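Local coordinates for capsule biosynthesis protein capD (Bacillus anthracis, PDB 3G9K) that cleaves the poly-gamma-D-glutamate capsule as a transpeptidase and joins it by an amide bond to meso-diaminopimelic acid of the peptidoglycan, at the interface of chains B and A. Coordinates in Å, arbitrary orientation; residue numbers count along the deposited sequence, not the author numbering. Chains: chain A, Capsule biosynthesis protein capD; chain B, Capsule biosynthesis protein capD.

Chains A and B are the two polypeptides cut from one CapD precursor, so the three contacts hold together a single enzyme unit. Contact 1 and contact 2 are neighbours, with the centres of their C-alpha atoms about 10 Å apart, and both draw on helix 82-94 of chain A: contact 1 on its later turns, from A:Thr87 to A:Thr94, contact 2 on A:Lys92 and the loop that follows. Contact 3 is a separate loop-to-loop site; its C-alpha centre is about 33 Å from that of contact 1 and 40 Å from that of contact 2. Such widely spaced sites would limit rocking of one chain against the other.

Contact 1: the interface of chains B and A. Residues chain B 228, 245, 249, 252; chain A 65, 87, 90-91, 94.
Apolar packing between helix 242-254 of chain B and helix 82-94 of chain A centres on B:Leu249 and A:Leu90, whose side chains meet at a slant. The CD2 branch of B:Leu249 lies 3.5 Å from CB of A:Leu90 and reaches the backbone of A:Thr87, its CD1 facing A:Leu90 CD1. One turn earlier, CD1 of B:Leu245 passes A:Thr87 OG1 at 3.6 Å, the side chains running oppositely. Within chain B, CB of B:Leu249 sits 3.7 Å above the centre of the B:Tyr228 ring, supporting one face and probably helping to set its tilt. Ring atom CE2 of B:Tyr228 meets A:Thr94 CG2 at 4.0 Å, and CD2 reaches A:Leu65 CD2.

Polar links lie toward the C-terminal end of the chain A helix. A:Thr94 OG1 is hydrogen-bonded to B:Tyr228 OH at 3.1 Å and donates to A:Leu90 O at 2.8 Å; its chi1 of 50° turns it back over its own helix. With that hydrogen spent, the phenol is probably the donor across the chains. Farther from the leucines on that side, a water bridges carboxylate OD1 of A:Asp91 and B:Ala252 O, 2.9 Å from the latter.

About 19 Å from the nucleophile A:Thr1, the site probably helps hold the two chains together after precursor cleavage.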
loop_
_atom_site.group_PDB
_atom_site.type_symbol
_atom_site.label_atom_id
_atom_site.label_comp_id
_atom_site.label_asym_id
_atom_site.label_seq_id
_atom_site.Cartn_x
_atom_site.Cartn_y
_atom_site.Cartn_z
ATOM N N TYR B 228 14.266 10.601 -12.277
ATOM C CA TYR B 228 13.209 10.637 -13.269
ATOM C C TYR B 228 12.668 12.044 -13.348
ATOM O O TYR B 228 12.261 12.603 -12.335
ATOM C CB TYR B 228 12.126 9.620 -12.916
ATOM C CG TYR B 228 10.788 9.854 -13.522
ATOM C CD1 TYR B 228 10.563 9.672 -14.882
ATOM C CD2 TYR B 228 9.710 10.239 -12.719
ATOM C CE1 TYR B 228 9.274 9.902 -15.437
ATOM C CE2 TYR B 228 8.448 10.457 -13.255
ATOM C CZ TYR B 228 8.239 10.303 -14.615
ATOM O OH TYR B 228 6.976 10.521 -15.122
ATOM N N LEU B 245 8.542 -0.084 -11.353
ATOM C CA LEU B 245 7.848 1.199 -11.469
ATOM C C LEU B 245 8.762 2.264 -12.043
ATOM O O LEU B 245 8.376 2.983 -12.967
ATOM C CB LEU B 245 7.330 1.642 -10.092
ATOM C CG LEU B 245 6.868 3.088 -9.953
ATOM C CD1 LEU B 245 5.832 3.495 -11.010
ATOM C CD2 LEU B 245 6.327 3.269 -8.519
ATOM N N LEU B 249 8.528 4.421 -15.493
ATOM C CA LEU B 249 8.549 5.879 -15.495
ATOM C C LEU B 249 9.634 6.392 -16.448
ATOM O O LEU B 249 9.379 7.299 -17.227
ATOM C CB LEU B 249 8.792 6.437 -14.091
ATOM C CG LEU B 249 7.666 6.254 -13.048
ATOM C CD1 LEU B 249 8.189 6.628 -11.667
ATOM C CD2 LEU B 249 6.386 7.080 -13.391
ATOM N N ALA B 252 8.744 5.737 -20.039
ATOM C CA ALA B 252 7.707 6.666 -20.497
ATOM C C ALA B 252 8.264 8.067 -20.763
ATOM O O ALA B 252 7.860 8.731 -21.716
ATOM C CB ALA B 252 6.541 6.709 -19.487
ATOM N N LEU A 65 9.601 11.022 -4.347
ATOM C CA LEU A 65 10.296 11.789 -5.374
ATOM C C LEU A 65 10.714 13.124 -4.793
ATOM O O LEU A 65 9.904 13.788 -4.164
ATOM C CB LEU A 65 9.350 12.070 -6.528
ATOM C CG LEU A 65 8.927 10.839 -7.335
ATOM C CD1 LEU A 65 7.627 10.270 -6.841
ATOM C CD2 LEU A 65 8.836 11.176 -8.827
ATOM N N THR A 87 2.270 4.722 -13.177
ATOM C CA THR A 87 3.115 5.315 -14.228
ATOM C C THR A 87 2.428 6.427 -15.032
ATOM O O THR A 87 2.988 7.504 -15.117
ATOM C CB THR A 87 3.744 4.241 -15.139
ATOM O OG1 THR A 87 4.613 3.452 -14.360
ATOM C CG2 THR A 87 4.517 4.852 -16.319
ATOM N N LEU A 90 2.015 9.639 -12.644
ATOM C CA LEU A 90 3.279 10.398 -12.522
ATOM C C LEU A 90 3.747 11.008 -13.865
ATOM O O LEU A 90 4.255 12.135 -13.891
ATOM C CB LEU A 90 4.367 9.512 -11.874
ATOM C CG LEU A 90 4.114 9.273 -10.368
ATOM C CD1 LEU A 90 5.000 8.202 -9.771
ATOM C CD2 LEU A 90 4.265 10.600 -9.600
ATOM N N ASP A 91 3.535 10.296 -14.973
ATOM C CA ASP A 91 3.849 10.795 -16.336
ATOM C C ASP A 91 3.083 12.083 -16.629
ATOM O O ASP A 91 3.660 13.087 -17.037
ATOM C CB ASP A 91 3.471 9.757 -17.406
ATOM C CG ASP A 91 3.739 10.243 -18.824
ATOM O OD1 ASP A 91 4.915 10.544 -19.111
ATOM O OD2 ASP A 91 2.781 10.333 -19.638
ATOM N N THR A 94 4.222 15.084 -14.069
ATOM C CA THR A 94 5.540 15.677 -14.243
ATOM C C THR A 94 5.647 16.427 -15.556
ATOM O O THR A 94 6.509 17.284 -15.693
ATOM C CB THR A 94 6.668 14.627 -14.210
ATOM O OG1 THR A 94 6.354 13.549 -15.111
ATOM C CG2 THR A 94 6.879 14.112 -12.766
HETATM O O HOH W 1 6.045 10.903 -21.330
#

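Contact 2: the interface of chains B and A. Residues chain B 258, 261; chain A 92, 95-97.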
loop_
_atom_site.group_PDB
_atom_site.type_symbol
_atom_site.label_atom_id
_atom_site.label_comp_id
_atom_site.label_asym_id
_atom_site.label_seq_id
_atom_site.Cartn_x
_atom_site.Cartn_y
_atom_site.Cartn_z
ATOM N N TYR B 258 3.929 11.027 -23.300
ATOM C CA TYR B 258 3.056 12.136 -22.935
ATOM C C TYR B 258 2.618 12.959 -24.157
ATOM O O TYR B 258 1.524 13.515 -24.164
ATOM C CB TYR B 258 3.722 13.062 -21.925
ATOM C CG TYR B 258 2.775 14.139 -21.454
ATOM C CD1 TYR B 258 1.734 13.835 -20.575
ATOM C CD2 TYR B 258 2.877 15.446 -21.931
ATOM C CE1 TYR B 258 0.841 14.824 -20.142
ATOM C CE2 TYR B 258 1.986 16.443 -21.512
ATOM C CZ TYR B 258 0.972 16.126 -20.621
ATOM O OH TYR B 258 0.098 17.110 -20.200
ATOM N N VAL B 261 -0.736 11.906 -25.161
ATOM C CA VAL B 261 -1.712 11.761 -24.062
ATOM C C VAL B 261 -3.165 12.076 -24.476
ATOM O O VAL B 261 -4.116 11.515 -23.926
ATOM C CB VAL B 261 -1.312 12.595 -22.805
ATOM C CG1 VAL B 261 -1.408 14.095 -23.078
ATOM C CG2 VAL B 261 -2.178 12.209 -21.614
ATOM N N LYS A 92 1.779 12.061 -16.408
ATOM C CA LYS A 92 0.973 13.261 -16.619
ATOM C C LYS A 92 1.334 14.400 -15.640
ATOM O O LYS A 92 1.315 15.587 -16.012
ATOM C CB LYS A 92 -0.515 12.913 -16.535
ATOM C CG LYS A 92 -1.022 12.035 -17.684
ATOM C CD LYS A 92 -2.487 11.672 -17.517
ATOM C CE LYS A 92 -2.810 10.255 -18.014
ATOM N NZ LYS A 92 -4.102 9.755 -17.442
ATOM N N HIS A 95 4.795 16.074 -16.508
ATOM C CA HIS A 95 4.692 16.778 -17.788
ATOM C C HIS A 95 3.662 17.918 -17.788
ATOM O O HIS A 95 3.412 18.520 -18.839
ATOM C CB HIS A 95 4.397 15.771 -18.890
ATOM C CG HIS A 95 5.524 14.828 -19.140
ATOM N ND1 HIS A 95 6.547 15.123 -20.013
ATOM C CD2 HIS A 95 5.824 13.622 -18.604
ATOM C CE1 HIS A 95 7.420 14.134 -20.013
ATOM N NE2 HIS A 95 7.003 13.210 -19.172
ATOM N N GLY A 96 3.062 18.220 -16.625
ATOM C CA GLY A 96 2.289 19.482 -16.425
ATOM C C GLY A 96 0.804 19.443 -16.726
ATOM O O GLY A 96 0.169 20.479 -16.895
ATOM N N LYS A 97 0.223 18.250 -16.736
ATOM C CA LYS A 97 -1.120 18.068 -17.271
ATOM C C LYS A 97 -2.195 18.616 -16.337
ATOM O O LYS A 97 -3.315 18.902 -16.778
ATOM C CB LYS A 97 -1.378 16.596 -17.587
ATOM C CG LYS A 97 -2.516 16.345 -18.579
ATOM C CD LYS A 97 -2.907 14.876 -18.552
ATOM C CE LYS A 97 -4.068 14.519 -19.508
ATOM N NZ LYS A 97 -5.464 14.762 -18.951
#
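B:Tyr258 and A:His95 lie against each other by reciprocal CH-pi contacts, their side chains running past one another in opposite directions. CB of A:His95 stands over the centre of the phenol ring, 3.4 Å from its centroid. In return, CB of B:Tyr258 lies over the imidazole face, offset toward the rim and 3.9 Å from that ring's centroid. The two ring planes are nearly parallel but displaced along each other, so that each methylene, and not the other ring's centre, lies over the neighbouring face. B:Tyr258 has CG anti to its backbone nitrogen (chi1 -175°), which extends the phenol away from its own short helix and across chain A.

The opposite phenol face is covered from within chain B, where CG1 of B:Val261 lies 3.8 Å above the B:Tyr258 plane near the rim. A:Lys97 crosses the phenol at a slant: B:Tyr258 CE1 meets A:Lys97 CB at 3.8 Å, and A:Lys92 CA comes near it from the face that A:His95 covers.

Both lysine stems also cross B:Val261 at a slant. CG2 of B:Val261 touches CE of A:Lys97 at 3.7 Å and faces A:Lys92 CG, CD and CE from slightly farther off. A:Lys97 runs extended until chi4 (-84°), where the terminal amine NZ turns aside.

In the fold, the 3-10 helix 257-260 of chain B and the residue just beyond it pack against the C-terminal end of helix 82-94 of chain A and the following loop, about 26 Å from A:Thr1.

Contact 3: the interface of chains B and A. Residues chain B 97-100; chain A 26, 35-37.
A:Asn36 grips the backbone of B:Gly100 through both ends of its carboxamide, and B:Ile99 lies next to it; together they form the close-fitting part of the contact. B:Gly100 N donates to A:Asn36 OD1 at 2.8 Å, nearly straight at 166° and in the carbonyl plane on a lone pair. A:Asn36 ND2 returns a bond to B:Gly100 O at 3.0 Å, with 177° at the hydrogen. This acceptor lies in the amide plane of A:Asn36, although the donor approaches from above the glycine carbonyl plane. The pair of bonds fixes how the carboxamide is rotated. With chi1 at 69°, the amide stands between backbone N and carbonyl carbon and points at the facing loop of chain B.

B:Ile99 packs beside this clamp. CG1 of B:Ile99 lies 3.5 Å from CG2 of A:Thr26, the two side chains crossing at about a right angle, and 3.4 Å from the backbone O of A:Asn36. Its CG2 branch reaches A:Leu35 CB. The hydroxyl OG1 of A:Thr26 donates to A:Leu35 O at 3.0 Å, tying the two chain A segments together behind the contact.

The looser side is made by B:Pro97 and B:His98. B:Pro97 CB approaches A:Thr26 CG2 at 3.9 Å, and B:His98 meets A:Asn37 mainly through its carbonyl O, its imidazole directed away from chain A.

The site probably pins a loop of chain B onto loops of chain A, helping the two products of precursor cleavage to remain one enzyme.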
loop_
_atom_site.group_PDB
_atom_site.type_symbol
_atom_site.label_atom_id
_atom_site.label_comp_id
_atom_site.label_asym_id
_atom_site.label_seq_id
_atom_site.Cartn_x
_atom_site.Cartn_y
_atom_site.Cartn_z
ATOM N N PRO B 97 -4.936 -23.481 3.538
ATOM C CA PRO B 97 -4.533 -22.309 2.754
ATOM C C PRO B 97 -3.060 -21.941 2.945
ATOM O O PRO B 97 -2.400 -22.430 3.867
ATOM C CB PRO B 97 -5.449 -21.209 3.294
ATOM C CG PRO B 97 -5.758 -21.642 4.645
ATOM C CD PRO B 97 -5.946 -23.119 4.541
ATOM N N HIS B 98 -2.527 -21.124 2.049
ATOM C CA HIS B 98 -1.176 -20.653 2.212
ATOM C C HIS B 98 -1.215 -19.383 3.086
ATOM O O HIS B 98 -1.724 -18.353 2.648
ATOM C CB HIS B 98 -0.560 -20.351 0.854
ATOM C CG HIS B 98 -0.245 -21.577 0.047
ATOM N ND1 HIS B 98 1.012 -22.147 0.015
ATOM C CD2 HIS B 98 -1.027 -22.342 -0.754
ATOM C CE1 HIS B 98 0.990 -23.212 -0.771
ATOM N NE2 HIS B 98 -0.236 -23.354 -1.247
ATOM N N ILE B 99 -0.695 -19.472 4.316
ATOM C CA ILE B 99 -0.626 -18.310 5.240
ATOM C C ILE B 99 0.823 -18.111 5.634
ATOM O O ILE B 99 1.511 -19.088 5.956
ATOM C CB ILE B 99 -1.506 -18.528 6.476
ATOM C CG1 ILE B 99 -2.958 -18.707 6.062
ATOM C CG2 ILE B 99 -1.342 -17.378 7.501
ATOM C CD1 ILE B 99 -3.914 -19.118 7.160
ATOM N N GLY B 100 1.306 -16.868 5.567
ATOM C CA GLY B 100 2.716 -16.540 5.845
ATOM C C GLY B 100 2.823 -16.118 7.290
ATOM O O GLY B 100 1.802 -15.802 7.905
ATOM N N THR A 26 -6.817 -14.841 3.747
ATOM C CA THR A 26 -7.501 -16.123 3.583
ATOM C C THR A 26 -8.896 -16.122 4.135
ATOM O O THR A 26 -9.690 -17.012 3.813
ATOM C CB THR A 26 -6.760 -17.231 4.343
ATOM O OG1 THR A 26 -6.781 -16.948 5.736
ATOM C CG2 THR A 26 -5.358 -17.318 3.899
ATOM N N LEU A 35 -6.070 -13.570 8.997
ATOM C CA LEU A 35 -4.747 -14.024 8.551
ATOM C C LEU A 35 -4.535 -13.888 7.059
ATOM O O LEU A 35 -5.378 -14.303 6.267
ATOM C CB LEU A 35 -4.561 -15.500 8.971
ATOM C CG LEU A 35 -4.365 -15.662 10.483
ATOM C CD1 LEU A 35 -4.633 -17.118 10.942
ATOM C CD2 LEU A 35 -2.985 -15.251 10.885
ATOM N N ASN A 36 -3.388 -13.320 6.671
ATOM C CA ASN A 36 -3.002 -13.125 5.307
ATOM C C ASN A 36 -3.057 -14.408 4.492
ATOM O O ASN A 36 -2.884 -15.507 5.031
ATOM C CB ASN A 36 -1.545 -12.618 5.259
ATOM C CG ASN A 36 -0.540 -13.695 5.699
ATOM O OD1 ASN A 36 -0.103 -14.510 4.883
ATOM N ND2 ASN A 36 -0.171 -13.692 6.972
ATOM N N ASN A 37 -3.220 -14.254 3.177
ATOM C CA ASN A 37 -2.815 -15.317 2.268
ATOM C C ASN A 37 -1.472 -14.929 1.690
ATOM O O ASN A 37 -1.191 -13.755 1.524
ATOM C CB ASN A 37 -3.843 -15.565 1.166
ATOM C CG ASN A 37 -3.882 -14.479 0.168
ATOM O OD1 ASN A 37 -3.455 -14.646 -0.989
ATOM N ND2 ASN A 37 -4.422 -13.350 0.575
#